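Local coordinates for protein sorbitol dehydrogenase (Gluconobacter oxydans, PDB 5ITG) that oxidises D-sorbitol to L-sorbose, probably passing the hydride to NADP+ at a Rossmann-type nucleotide-binding domain, at residues Q15-D20 with Y44-L49; E73-Q78 with D251-V256; Y82-T87 with R96-L101; H117-A122 with L172-D177. All coordinates share one frame; numbering follows the deposited sequence.

Contact 1. Residues Q15-D20 with Y44-L49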
loop_
_atom_site.group_PDB
_atom_site.type_symbol
_atom_site.label_atom_id
_atom_site.label_comp_id
_atom_site.label_asym_id
_atom_site.label_seq_id
_atom_site.Cartn_x
_atom_site.Cartn_y
_atom_site.Cartn_z
ATOM N N GLN A 15 4.673 9.948 23.845
ATOM C CA GLN A 15 6.113 9.777 23.695
ATOM C C GLN A 15 6.663 10.856 22.771
ATOM O O GLN A 15 5.988 11.293 21.843
ATOM C CB GLN A 15 6.437 8.396 23.116
ATOM C CG GLN A 15 7.911 8.211 22.769
ATOM C CD GLN A 15 8.218 6.841 22.190
ATOM O OE1 GLN A 15 7.537 6.373 21.277
ATOM N NE2 GLN A 15 9.257 6.197 22.711
ATOM N N ALA A 16 7.894 11.286 23.031
ATOM C CA ALA A 16 8.527 12.306 22.209
ATOM C C ALA A 16 9.621 11.660 21.370
ATOM O O ALA A 16 9.998 10.512 21.603
ATOM C CB ALA A 16 9.118 13.395 23.095
ATOM N N PRO A 17 10.139 12.385 20.370
ATOM C CA PRO A 17 11.197 11.812 19.536
ATOM C C PRO A 17 12.321 11.283 20.419
ATOM O O PRO A 17 12.803 11.985 21.299
ATOM C CB PRO A 17 11.631 12.997 18.684
ATOM C CG PRO A 17 10.345 13.745 18.500
ATOM C CD PRO A 17 9.755 13.723 19.889
ATOM N N PRO A 18 12.744 10.030 20.200
ATOM C CA PRO A 18 13.818 9.421 20.992
ATOM C C PRO A 18 15.224 9.824 20.546
ATOM O O PRO A 18 16.091 8.970 20.353
ATOM C CB PRO A 18 13.568 7.932 20.802
ATOM C CG PRO A 18 13.123 7.876 19.368
ATOM C CD PRO A 18 12.143 9.042 19.286
ATOM N N TYR A 19 15.445 11.125 20.389
ATOM C CA TYR A 19 16.741 11.646 19.960
ATOM C C TYR A 19 16.734 13.167 20.053
ATOM O O TYR A 19 15.676 13.779 20.169
ATOM C CB TYR A 19 17.024 11.212 18.518
ATOM C CG TYR A 19 15.904 11.562 17.563
ATOM C CD1 TYR A 19 15.730 12.868 17.107
ATOM C CD2 TYR A 19 14.993 10.593 17.147
ATOM C CE1 TYR A 19 14.681 13.201 16.263
ATOM C CE2 TYR A 19 13.936 10.915 16.303
ATOM C CZ TYR A 19 13.788 12.219 15.865
ATOM O OH TYR A 19 12.753 12.542 15.029
ATOM N N ASP A 20 17.914 13.778 20.012
ATOM C CA ASP A 20 18.000 15.230 20.081
ATOM C C ASP A 20 17.550 15.772 18.729
ATOM O O ASP A 20 18.248 15.614 17.727
ATOM C CB ASP A 20 19.439 15.668 20.359
ATOM C CG ASP A 20 19.531 17.122 20.784
ATOM O OD1 ASP A 20 18.762 17.952 20.246
ATOM O OD2 ASP A 20 20.381 17.438 21.646
ATOM N N TYR A 44 9.712 4.457 10.421
ATOM C CA TYR A 44 10.928 3.646 10.515
ATOM C C TYR A 44 12.174 4.512 10.697
ATOM O O TYR A 44 13.060 4.182 11.492
ATOM C CB TYR A 44 11.084 2.760 9.272
ATOM C CG TYR A 44 10.144 1.572 9.253
ATOM C CD1 TYR A 44 10.408 0.435 10.020
ATOM C CD2 TYR A 44 8.983 1.590 8.476
ATOM C CE1 TYR A 44 9.539 -0.662 10.015
ATOM C CE2 TYR A 44 8.104 0.502 8.463
ATOM C CZ TYR A 44 8.386 -0.618 9.232
ATOM O OH TYR A 44 7.512 -1.683 9.222
ATOM N N VAL A 45 12.240 5.623 9.969
ATOM C CA VAL A 45 13.385 6.512 10.081
ATOM C C VAL A 45 13.485 7.067 11.501
ATOM O O VAL A 45 14.582 7.187 12.061
ATOM C CB VAL A 45 13.282 7.671 9.062
ATOM C CG1 VAL A 45 14.338 8.731 9.354
ATOM C CG2 VAL A 45 13.473 7.119 7.649
ATOM N N GLU A 46 12.335 7.387 12.084
ATOM C CA GLU A 46 12.269 7.925 13.438
ATOM C C GLU A 46 12.987 7.013 14.434
ATOM O O GLU A 46 13.550 7.483 15.425
ATOM C CB GLU A 46 10.805 8.079 13.863
ATOM C CG GLU A 46 10.602 8.669 15.250
ATOM C CD GLU A 46 10.647 10.182 15.247
ATOM O OE1 GLU A 46 11.285 10.756 14.340
ATOM O OE2 GLU A 46 10.052 10.800 16.154
ATOM N N GLN A 47 12.974 5.712 14.155
ATOM C CA GLN A 47 13.588 4.725 15.036
ATOM C C GLN A 47 15.077 4.460 14.826
ATOM O O GLN A 47 15.678 3.707 15.584
ATOM C CB GLN A 47 12.821 3.410 14.935
ATOM C CG GLN A 47 11.350 3.540 15.292
ATOM C CD GLN A 47 10.558 2.306 14.916
ATOM O OE1 GLN A 47 10.760 1.229 15.481
ATOM N NE2 GLN A 47 9.656 2.453 13.945
ATOM N N ILE A 48 15.676 5.059 13.804
ATOM C CA ILE A 48 17.106 4.868 13.571
ATOM C C ILE A 48 17.856 6.195 13.627
ATOM O O ILE A 48 19.075 6.237 13.469
ATOM C CB ILE A 48 17.378 4.179 12.206
ATOM C CG1 ILE A 48 16.668 4.924 11.074
ATOM C CG2 ILE A 48 16.918 2.728 12.255
ATOM C CD1 ILE A 48 17.291 6.263 10.719
ATOM N N LEU A 49 17.122 7.279 13.863
ATOM C CA LEU A 49 17.712 8.610 13.928
ATOM C C LEU A 49 18.630 8.763 15.145
ATOM O O LEU A 49 19.527 9.608 15.160
ATOM C CB LEU A 49 16.598 9.657 13.967
ATOM C CG LEU A 49 16.645 10.782 12.927
ATOM C CD1 LEU A 49 17.023 10.235 11.561
ATOM C CD2 LEU A 49 15.286 11.463 12.872
#

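Contact 2. Residues E73-Q78 with D251-V256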
loop_
_atom_site.group_PDB
_atom_site.type_symbol
_atom_site.label_atom_id
_atom_site.label_comp_id
_atom_site.label_asym_id
_atom_site.label_seq_id
_atom_site.Cartn_x
_atom_site.Cartn_y
_atom_site.Cartn_z
ATOM N N GLU A 73 1.668 25.479 5.682
ATOM C CA GLU A 73 1.726 26.464 6.757
ATOM C C GLU A 73 1.492 25.801 8.105
ATOM O O GLU A 73 2.158 26.120 9.086
ATOM C CB GLU A 73 0.686 27.563 6.528
ATOM C CG GLU A 73 0.940 28.384 5.277
ATOM C CD GLU A 73 -0.141 29.415 5.014
ATOM O OE1 GLU A 73 -1.310 29.023 4.796
ATOM O OE2 GLU A 73 0.182 30.621 5.022
ATOM N N GLU A 74 0.547 24.866 8.149
ATOM C CA GLU A 74 0.242 24.169 9.391
ATOM C C GLU A 74 1.424 23.324 9.853
ATOM O O GLU A 74 1.673 23.196 11.053
ATOM C CB GLU A 74 -0.998 23.298 9.212
ATOM C CG GLU A 74 -2.247 24.085 8.875
ATOM C CD GLU A 74 -3.504 23.246 8.955
ATOM O OE1 GLU A 74 -3.580 22.216 8.257
ATOM O OE2 GLU A 74 -4.417 23.618 9.718
ATOM N N PHE A 75 2.147 22.743 8.897
ATOM C CA PHE A 75 3.323 21.929 9.206
ATOM C C PHE A 75 4.413 22.820 9.799
ATOM O O PHE A 75 4.918 22.561 10.891
ATOM C CB PHE A 75 3.852 21.246 7.938
ATOM C CG PHE A 75 3.325 19.849 7.726
ATOM C CD1 PHE A 75 3.811 18.784 8.485
ATOM C CD2 PHE A 75 2.339 19.597 6.776
ATOM C CE1 PHE A 75 3.321 17.487 8.299
ATOM C CE2 PHE A 75 1.839 18.303 6.583
ATOM C CZ PHE A 75 2.333 17.248 7.348
ATOM N N LYS A 76 4.770 23.875 9.074
ATOM C CA LYS A 76 5.793 24.803 9.543
ATOM C C LYS A 76 5.417 25.378 10.911
ATOM O O LYS A 76 6.280 25.597 11.758
ATOM C CB LYS A 76 5.977 25.939 8.530
ATOM C CG LYS A 76 6.471 25.478 7.160
ATOM C CD LYS A 76 7.903 24.938 7.220
ATOM C CE LYS A 76 8.900 26.039 7.571
ATOM N NZ LYS A 76 10.315 25.561 7.546
ATOM N N ALA A 77 4.127 25.609 11.128
ATOM C CA ALA A 77 3.652 26.162 12.395
ATOM C C ALA A 77 3.977 25.256 13.581
ATOM O O ALA A 77 4.226 25.734 14.689
ATOM C CB ALA A 77 2.144 26.409 12.324
ATOM N N GLN A 78 3.972 23.947 13.353
ATOM C CA GLN A 78 4.272 23.001 14.422
ATOM C C GLN A 78 5.691 22.465 14.310
ATOM O O GLN A 78 5.999 21.393 14.839
ATOM C CB GLN A 78 3.281 21.836 14.398
ATOM C CG GLN A 78 1.864 22.228 14.764
ATOM C CD GLN A 78 0.897 21.062 14.693
ATOM O OE1 GLN A 78 -0.295 21.216 14.963
ATOM N NE2 GLN A 78 1.404 19.888 14.326
ATOM N N ASP A 251 -3.170 19.097 18.060
ATOM C CA ASP A 251 -2.491 18.813 16.809
ATOM C C ASP A 251 -3.340 19.194 15.606
ATOM O O ASP A 251 -4.505 18.832 15.527
ATOM C CB ASP A 251 -2.162 17.321 16.745
ATOM C CG ASP A 251 -1.160 16.983 15.658
ATOM O OD1 ASP A 251 -0.855 17.861 14.820
ATOM O OD2 ASP A 251 -0.681 15.829 15.644
ATOM N N ASP A 252 -2.751 19.931 14.672
ATOM C CA ASP A 252 -3.462 20.317 13.458
ATOM C C ASP A 252 -3.364 19.210 12.407
ATOM O O ASP A 252 -4.195 19.123 11.499
ATOM C CB ASP A 252 -2.874 21.605 12.882
ATOM C CG ASP A 252 -3.447 22.847 13.530
ATOM O OD1 ASP A 252 -4.658 23.086 13.366
ATOM O OD2 ASP A 252 -2.692 23.577 14.203
ATOM N N LEU A 253 -2.356 18.355 12.553
ATOM C CA LEU A 253 -2.115 17.265 11.610
ATOM C C LEU A 253 -1.999 15.888 12.276
ATOM O O LEU A 253 -1.031 15.162 12.055
ATOM C CB LEU A 253 -0.831 17.562 10.833
ATOM C CG LEU A 253 -0.822 18.952 10.195
ATOM C CD1 LEU A 253 0.591 19.348 9.819
ATOM C CD2 LEU A 253 -1.743 18.955 8.983
ATOM N N PRO A 254 -2.994 15.502 13.087
ATOM C CA PRO A 254 -2.945 14.200 13.755
ATOM C C PRO A 254 -3.341 13.076 12.809
ATOM O O PRO A 254 -4.150 13.275 11.910
ATOM C CB PRO A 254 -3.961 14.365 14.873
ATOM C CG PRO A 254 -5.035 15.141 14.180
ATOM C CD PRO A 254 -4.240 16.212 13.427
ATOM N N LEU A 255 -2.762 11.899 13.009
ATOM C CA LEU A 255 -3.109 10.752 12.184
ATOM C C LEU A 255 -3.016 9.496 13.039
ATOM O O LEU A 255 -2.417 9.505 14.125
ATOM C CB LEU A 255 -2.199 10.646 10.949
ATOM C CG LEU A 255 -0.763 10.134 11.067
ATOM C CD1 LEU A 255 -0.173 10.003 9.670
ATOM C CD2 LEU A 255 0.070 11.073 11.915
ATOM N N VAL A 256 -3.622 8.422 12.548
ATOM C CA VAL A 256 -3.644 7.163 13.270
ATOM C C VAL A 256 -3.370 6.002 12.314
ATOM O O VAL A 256 -3.685 6.070 11.133
ATOM C CB VAL A 256 -5.019 6.985 13.970
ATOM C CG1 VAL A 256 -6.141 7.133 12.958
ATOM C CG2 VAL A 256 -5.094 5.641 14.671
#

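Contact 3. Residues Y82-T87 with R96-L101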
loop_
_atom_site.group_PDB
_atom_site.type_symbol
_atom_site.label_atom_id
_atom_site.label_comp_id
_atom_site.label_asym_id
_atom_site.label_seq_id
_atom_site.Cartn_x
_atom_site.Cartn_y
_atom_site.Cartn_z
ATOM N N TYR A 82 4.323 16.245 14.338
ATOM C CA TYR A 82 2.937 15.782 14.299
ATOM C C TYR A 82 2.791 14.554 15.184
ATOM O O TYR A 82 3.781 13.900 15.518
ATOM C CB TYR A 82 2.499 15.452 12.868
ATOM C CG TYR A 82 3.312 14.373 12.203
ATOM C CD1 TYR A 82 4.515 14.672 11.566
ATOM C CD2 TYR A 82 2.893 13.044 12.227
ATOM C CE1 TYR A 82 5.285 13.673 10.965
ATOM C CE2 TYR A 82 3.651 12.038 11.634
ATOM C CZ TYR A 82 4.846 12.360 11.004
ATOM O OH TYR A 82 5.602 11.370 10.421
ATOM N N SER A 83 1.563 14.243 15.577
ATOM C CA SER A 83 1.348 13.088 16.436
ATOM C C SER A 83 0.838 11.885 15.664
ATOM O O SER A 83 0.027 12.005 14.749
ATOM C CB SER A 83 0.364 13.419 17.558
ATOM O OG SER A 83 -0.935 13.636 17.049
ATOM N N LEU A 84 1.329 10.719 16.049
ATOM C CA LEU A 84 0.923 9.482 15.417
ATOM C C LEU A 84 0.391 8.543 16.476
ATOM O O LEU A 84 1.123 8.133 17.376
ATOM C CB LEU A 84 2.104 8.820 14.698
ATOM C CG LEU A 84 1.832 7.399 14.179
ATOM C CD1 LEU A 84 0.646 7.418 13.221
ATOM C CD2 LEU A 84 3.077 6.853 13.480
ATOM N N THR A 85 -0.894 8.229 16.379
ATOM C CA THR A 85 -1.521 7.303 17.305
ATOM C C THR A 85 -1.472 5.936 16.625
ATOM O O THR A 85 -1.755 5.826 15.432
ATOM C CB THR A 85 -2.992 7.680 17.567
ATOM O OG1 THR A 85 -3.054 8.993 18.136
ATOM C CG2 THR A 85 -3.640 6.686 18.529
ATOM N N GLU A 86 -1.079 4.914 17.380
ATOM C CA GLU A 86 -1.007 3.548 16.871
ATOM C C GLU A 86 -2.003 2.707 17.665
ATOM O O GLU A 86 -1.883 2.575 18.881
ATOM C CB GLU A 86 0.411 3.007 17.038
ATOM C CG GLU A 86 1.409 3.681 16.112
ATOM C CD GLU A 86 2.848 3.381 16.473
ATOM O OE1 GLU A 86 3.386 4.050 17.381
ATOM O OE2 GLU A 86 3.440 2.474 15.853
ATOM N N THR A 87 -2.990 2.151 16.971
ATOM C CA THR A 87 -4.033 1.361 17.621
ATOM C C THR A 87 -3.965 -0.134 17.326
ATOM O O THR A 87 -4.008 -0.548 16.170
ATOM C CB THR A 87 -5.415 1.881 17.213
ATOM O OG1 THR A 87 -5.487 3.285 17.493
ATOM C CG2 THR A 87 -6.510 1.152 17.980
ATOM N N ARG A 96 2.608 9.220 19.887
ATOM C CA ARG A 96 3.948 9.787 19.916
ATOM C C ARG A 96 4.060 10.981 18.979
ATOM O O ARG A 96 3.319 11.091 17.999
ATOM C CB ARG A 96 4.971 8.722 19.511
ATOM C CG ARG A 96 4.799 8.202 18.084
ATOM C CD ARG A 96 5.733 7.037 17.820
ATOM N NE ARG A 96 7.118 7.398 18.098
ATOM C CZ ARG A 96 8.100 6.523 18.284
ATOM N NH1 ARG A 96 7.853 5.221 18.224
ATOM N NH2 ARG A 96 9.331 6.951 18.530
ATOM N N VAL A 97 4.981 11.885 19.296
ATOM C CA VAL A 97 5.214 13.062 18.474
ATOM C C VAL A 97 6.425 12.729 17.611
ATOM O O VAL A 97 7.512 12.465 18.120
ATOM C CB VAL A 97 5.500 14.308 19.345
ATOM C CG1 VAL A 97 5.782 15.517 18.463
ATOM C CG2 VAL A 97 4.309 14.583 20.243
HETATM N N MSE A 98 6.213 12.733 16.302
HETATM C CA MSE A 98 7.240 12.402 15.324
HETATM C C MSE A 98 8.112 13.595 14.938
HETATM O O MSE A 98 7.596 14.667 14.636
HETATM C CB MSE A 98 6.560 11.855 14.069
HETATM C CG MSE A 98 5.632 10.680 14.327
HETATM SE SE MSE A 98 6.602 9.026 14.346
HETATM C CE MSE A 98 6.946 8.926 12.445
ATOM N N GLY A 99 9.427 13.397 14.915
ATOM C CA GLY A 99 10.322 14.485 14.559
ATOM C C GLY A 99 11.185 14.298 13.317
ATOM O O GLY A 99 11.929 15.206 12.945
ATOM N N ALA A 100 11.076 13.145 12.658
ATOM C CA ALA A 100 11.883 12.857 11.470
ATOM C C ALA A 100 11.753 13.845 10.302
ATOM O O ALA A 100 12.722 14.083 9.580
ATOM C CB ALA A 100 11.592 11.437 10.976
ATOM N N LEU A 101 10.561 14.403 10.114
ATOM C CA LEU A 101 10.304 15.357 9.033
ATOM C C LEU A 101 10.743 16.734 9.516
ATOM O O LEU A 101 10.044 17.363 10.308
ATOM C CB LEU A 101 8.811 15.370 8.698
ATOM C CG LEU A 101 8.320 16.218 7.525
ATOM C CD1 LEU A 101 8.958 15.743 6.227
ATOM C CD2 LEU A 101 6.810 16.113 7.444
HETATM O O HOH W 1 5.915 3.327 18.418
#

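Contact 4. Residues H117-A122 with L172-D177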
loop_
_atom_site.group_PDB
_atom_site.type_symbol
_atom_site.label_atom_id
_atom_site.label_comp_id
_atom_site.label_asym_id
_atom_site.label_seq_id
_atom_site.Cartn_x
_atom_site.Cartn_y
_atom_site.Cartn_z
ATOM N N HIS A 117 18.082 21.196 -2.263
ATOM C CA HIS A 117 18.087 20.039 -1.378
ATOM C C HIS A 117 18.472 18.793 -2.155
ATOM O O HIS A 117 19.278 17.988 -1.696
ATOM C CB HIS A 117 16.711 19.829 -0.734
ATOM C CG HIS A 117 16.538 20.548 0.568
ATOM N ND1 HIS A 117 15.825 21.721 0.684
ATOM C CD2 HIS A 117 16.992 20.258 1.809
ATOM C CE1 HIS A 117 15.844 22.123 1.942
ATOM N NE2 HIS A 117 16.546 21.253 2.646
ATOM N N LEU A 118 17.887 18.651 -3.340
ATOM C CA LEU A 118 18.134 17.508 -4.207
ATOM C C LEU A 118 19.592 17.335 -4.643
ATOM O O LEU A 118 20.043 16.205 -4.872
ATOM C CB LEU A 118 17.238 17.606 -5.437
ATOM C CG LEU A 118 15.977 16.740 -5.512
ATOM C CD1 LEU A 118 15.433 16.425 -4.130
ATOM C CD2 LEU A 118 14.945 17.456 -6.363
ATOM N N VAL A 119 20.333 18.435 -4.765
ATOM C CA VAL A 119 21.727 18.332 -5.187
ATOM C C VAL A 119 22.706 18.224 -4.028
ATOM O O VAL A 119 23.873 17.902 -4.238
ATOM C CB VAL A 119 22.166 19.529 -6.077
ATOM C CG1 VAL A 119 21.419 19.508 -7.392
ATOM C CG2 VAL A 119 21.938 20.833 -5.348
ATOM N N ASP A 120 22.234 18.480 -2.810
ATOM C CA ASP A 120 23.093 18.411 -1.627
ATOM C C ASP A 120 23.657 17.005 -1.444
ATOM O O ASP A 120 22.912 16.026 -1.405
ATOM C CB ASP A 120 22.310 18.821 -0.375
ATOM C CG ASP A 120 23.205 18.992 0.841
ATOM O OD1 ASP A 120 23.870 18.015 1.241
ATOM O OD2 ASP A 120 23.246 20.109 1.399
ATOM N N PRO A 121 24.990 16.891 -1.316
ATOM C CA PRO A 121 25.659 15.599 -1.141
ATOM C C PRO A 121 25.143 14.769 0.034
ATOM O O PRO A 121 25.257 13.542 0.023
ATOM C CB PRO A 121 27.130 15.991 -0.977
ATOM C CG PRO A 121 27.231 17.267 -1.764
ATOM C CD PRO A 121 25.975 17.988 -1.342
ATOM N N ALA A 122 24.592 15.435 1.047
ATOM C CA ALA A 122 24.063 14.747 2.223
ATOM C C ALA A 122 22.758 14.024 1.901
ATOM O O ALA A 122 22.383 13.073 2.588
ATOM C CB ALA A 122 23.845 15.738 3.366
ATOM N N LEU A 172 19.649 15.019 -10.738
ATOM C CA LEU A 172 20.667 14.026 -11.056
ATOM C C LEU A 172 21.646 14.563 -12.099
ATOM O O LEU A 172 22.848 14.307 -12.024
ATOM C CB LEU A 172 20.005 12.736 -11.546
ATOM C CG LEU A 172 19.314 11.948 -10.425
ATOM C CD1 LEU A 172 18.424 10.865 -10.997
ATOM C CD2 LEU A 172 20.378 11.354 -9.507
ATOM N N ARG A 173 21.138 15.324 -13.062
ATOM C CA ARG A 173 22.000 15.895 -14.093
ATOM C C ARG A 173 23.024 16.819 -13.440
ATOM O O ARG A 173 24.232 16.705 -13.674
ATOM C CB ARG A 173 21.176 16.693 -15.109
ATOM C CG ARG A 173 22.002 17.241 -16.272
ATOM C CD ARG A 173 21.214 18.208 -17.142
ATOM N NE ARG A 173 20.901 19.456 -16.447
ATOM C CZ ARG A 173 21.812 20.311 -15.985
ATOM N NH1 ARG A 173 23.107 20.060 -16.139
ATOM N NH2 ARG A 173 21.431 21.424 -15.368
ATOM N N ARG A 174 22.534 17.731 -12.606
ATOM C CA ARG A 174 23.402 18.684 -11.927
ATOM C C ARG A 174 24.437 18.008 -11.041
ATOM O O ARG A 174 25.606 18.415 -11.022
ATOM C CB ARG A 174 22.563 19.671 -11.111
ATOM C CG ARG A 174 21.639 20.512 -11.979
ATOM C CD ARG A 174 20.978 21.626 -11.196
ATOM N NE ARG A 174 20.021 22.346 -12.024
ATOM C CZ ARG A 174 19.313 23.392 -11.613
ATOM N NH1 ARG A 174 19.456 23.846 -10.375
ATOM N NH2 ARG A 174 18.457 23.978 -12.442
ATOM N N ARG A 175 24.016 16.972 -10.316
ATOM C CA ARG A 175 24.929 16.243 -9.446
ATOM C C ARG A 175 26.028 15.627 -10.314
ATOM O O ARG A 175 27.210 15.683 -9.975
ATOM C CB ARG A 175 24.176 15.149 -8.664
ATOM C CG ARG A 175 23.161 15.696 -7.643
ATOM C CD ARG A 175 22.289 14.592 -6.997
ATOM N NE ARG A 175 23.031 13.759 -6.049
ATOM C CZ ARG A 175 22.971 13.874 -4.723
ATOM N NH1 ARG A 175 22.191 14.785 -4.156
ATOM N NH2 ARG A 175 23.714 13.084 -3.957
ATOM N N TRP A 176 25.627 15.058 -11.446
ATOM C CA TRP A 176 26.566 14.438 -12.367
ATOM C C TRP A 176 27.561 15.459 -12.925
ATOM O O TRP A 176 28.777 15.274 -12.827
ATOM C CB TRP A 176 25.798 13.770 -13.511
ATOM C CG TRP A 176 26.664 13.134 -14.565
ATOM C CD1 TRP A 176 27.876 12.536 -14.382
ATOM C CD2 TRP A 176 26.343 12.976 -15.950
ATOM N NE1 TRP A 176 28.331 12.015 -15.572
ATOM C CE2 TRP A 176 27.407 12.271 -16.550
ATOM C CE3 TRP A 176 25.257 13.363 -16.745
ATOM C CZ2 TRP A 176 27.417 11.942 -17.903
ATOM C CZ3 TRP A 176 25.268 13.034 -18.093
ATOM C CH2 TRP A 176 26.341 12.331 -18.658
ATOM N N ASP A 177 27.035 16.544 -13.490
ATOM C CA ASP A 177 27.871 17.587 -14.073
ATOM C C ASP A 177 28.810 18.265 -13.076
ATOM O O ASP A 177 29.896 18.699 -13.454
ATOM C CB ASP A 177 26.999 18.645 -14.771
ATOM C CG ASP A 177 26.349 18.121 -16.051
ATOM O OD1 ASP A 177 26.851 17.128 -16.615
ATOM O OD2 ASP A 177 25.349 18.710 -16.511
#

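Contact 1. Residues Q15-D20 with Y44-L49
Tyr19 and Glu46 join a proline-rich loop, running between strand 14-15 and strand 26-31, to the end of helix 41-46 in the Rossmann part of the protein. Pro18 is the centre of an inverse gamma turn, and just after it Tyr19 turns its ring back to the helix. Its CG sits between the backbone N and the carbonyl carbon (chi1 53°), and the ring lies between two residues. Pro17 CB stands over one face and Leu49 CB over the other, each displaced to the rim. Leu49 adds CD2, which makes a CH-pi contact 3.9 Å from the centroid of the Tyr19 ring and comes within 3.4 Å of Tyr19 CZ. A tyrosine suits this place because its flat faces accept aliphatic carbons while its tip remains polar. Tyr19 OH donates to Glu46 OE1, in a bond modelled at a very short 2.4 Å, a length best treated with caution. Glu46 OE1 lies near the ring plane, at the edge, and the carboxylate is turned almost perpendicular to the ring (88°). Glu46 reaches it through a chain bent at chi2 (84°), and its other oxygen, OE2, accepts from Gly99 N, so that the carboxylate links loop, helix and strand 93-106. An alanine at Tyr19 would probably open a gap between Pro17 and Leu49 and deprive Glu46 OE1 of its phenolic donor. The prolines also pack on the glutamate: Pro18 CG lies 4.0 Å from Glu46 O, and Pro17 CB 3.7 Å from Glu46 OE2.

Contact 2. Residues E73-Q78 with D251-V256
Gln78 and the turn at Asp251 and Asp252 meet through a pair of hydrogen bonds that use both ends of one amide. Gln78 is the first residue past helix 66-77, and its chain is extended beyond CG (chi2 178°), long enough to bring the amide to the turn. Its OE1 accepts from Asp252 N at 2.8 Å; the bond is fairly straight (164°) and falls on a lone pair in the carbonyl plane. The other end, Gln78 NE2, donates to Asp251 OD1 at 3.1 Å and also to Leu81 O. Glutamine suits the site because it can accept and donate at once. Asp251 OD1 has a second donor, Leu253 N at 2.8 Å, which closes an Asx turn; the two N-H groups approach this oxygen from opposite faces of the carboxylate. Asp251 OD2 is held in turn by Ser83 OG, so both oxygens of this buried acid have partners. Farther out, Glu74 OE2 comes within 3.7 Å of Asp252 OD1, a like-charge approach that a salt bridge from Lys70 to Glu74 OE2 is likely to offset.

The apolar half of the contact belongs to Leu253, whose CD1 stands over the centre of the Phe75 ring, 3.3 Å from its centroid. The ring also stacks with Tyr104. Beyond the turn, Leu255 enters strand 255-258 and pairs through its backbone with Ser83 and Thr85 of the parallel strand 82-87, while Pro254 packs on helix 237-247; the contact thus ties the end of helix 66-77 to the entry of a sheet strand.

Contact 3. Residues Y82-T87 with R96-L101
Leu84 and Arg96 form an antiparallel hydrogen-bonded pair in the beta hairpin of strands 82-87 and 93-106, part of the mixed sheet of the Rossmann domain. Leu84 N donates to Arg96 O at 2.8 Å, and Arg96 N returns a longer bond of 3.1 Å to Leu84 O. One step along, Ser83 and Val97 are a non-hydrogen-bonded pair with their CA atoms 4.4 Å apart, and then Met98 N donates to Tyr82 O at 2.8 Å. Side chains of Tyr82, Leu84, Arg96 and Met98 share one face of the sheet. Tyr82 sets its ring against Met98, a selenomethionine here: Met98 CB lies over the ring, displaced toward the rim and 3.5 Å from Tyr82 CZ. The bends at chi2 and chi3 of Met98 (-85° and -72°) fold the chain back beside the ring, with CE near the phenol oxygen, and Leu84 CB packs on Met98 CG. A flexible, apolar chain of this kind can fold against a flat aromatic face.

In the next shell, Arg38 fixes the tyrosine twice, by a cation-pi contact with the ring and by its carbonyl O, hydrogen-bonded to Tyr82 OH. An alanine at Tyr82 would probably leave Arg38 without both contacts and Met98 without the aromatic face it rests on. Glu86 OE2 forms a salt bridge with Arg230. The other oxygen, Glu86 OE1, does not meet the Arg96 charge directly: a water donates to Glu86 OE1 at 2.8 Å and accepts from Arg96 NH1 at 2.7 Å.

Contact 4. Residues H117-A122 with L172-D177
The C-terminal end of helix 111-119, in the Rossmann domain, is capped from outside by the side chain of Arg175 on helix 164-177, whose guanidinium meets the carbonyl groups of Leu118 and Asp120. One nitrogen makes both bonds: Arg175 NH1 donates to Leu118 O at 2.7 Å and to Asp120 O at 3.1 Å. Leu118 O lies close to the guanidinium plane, whereas from the Asp120 side NH1 stands well above the carbonyl plane (64° out of it). Arg175 gets there by a bend at chi3 (72°), which turns NE out of the extended line, while its CG packs on Val119 CA. Arginine suits the place because its aliphatic part can pack against a neighbour while its several N-H groups serve more than one acceptor. NE is bonded to Lys181 O.

Around this polar centre the packing is slight. Val119 CG1 touches Arg174 CB at 3.9 Å, and the charged end of Arg174 turns to Glu170. Past the helix, Asp120 OD1 accepts from Ala122 N at 2.7 Å in an Asx turn that spans the peptide carrying the second carbonyl.

Chemically, the contact sets a positive group against carbonyl oxygens at the end of a helix, where the helix dipole is negative; the charge would probably favour the interaction, and Leu118 O, Asp120 O and Lys181 O, with a weak bond from NH2 to Ile123 O, share the guanidinium of a buried arginine.

In the fold
Contacts 1, 2 and 3 form one continuous patch of the Rossmann part. Contact 3 is in the middle, its centre about 10 Å from those of contacts 1 and 2, and it touches both. The strand 93-106 side receives the loop of contact 1 through Gln15 O and Val97 N, 2.8 Å apart, and the strand 82-87 side meets contact 2 through Leu255 O and Thr85 N, 3.0 Å apart. Contact 4 stands apart, with its centre 27 to 30 Å from the other three, although helix 111-119 directly follows strand 93-106. The crystal is of the substrate-free form, and none of the four contacts includes a bound ligand.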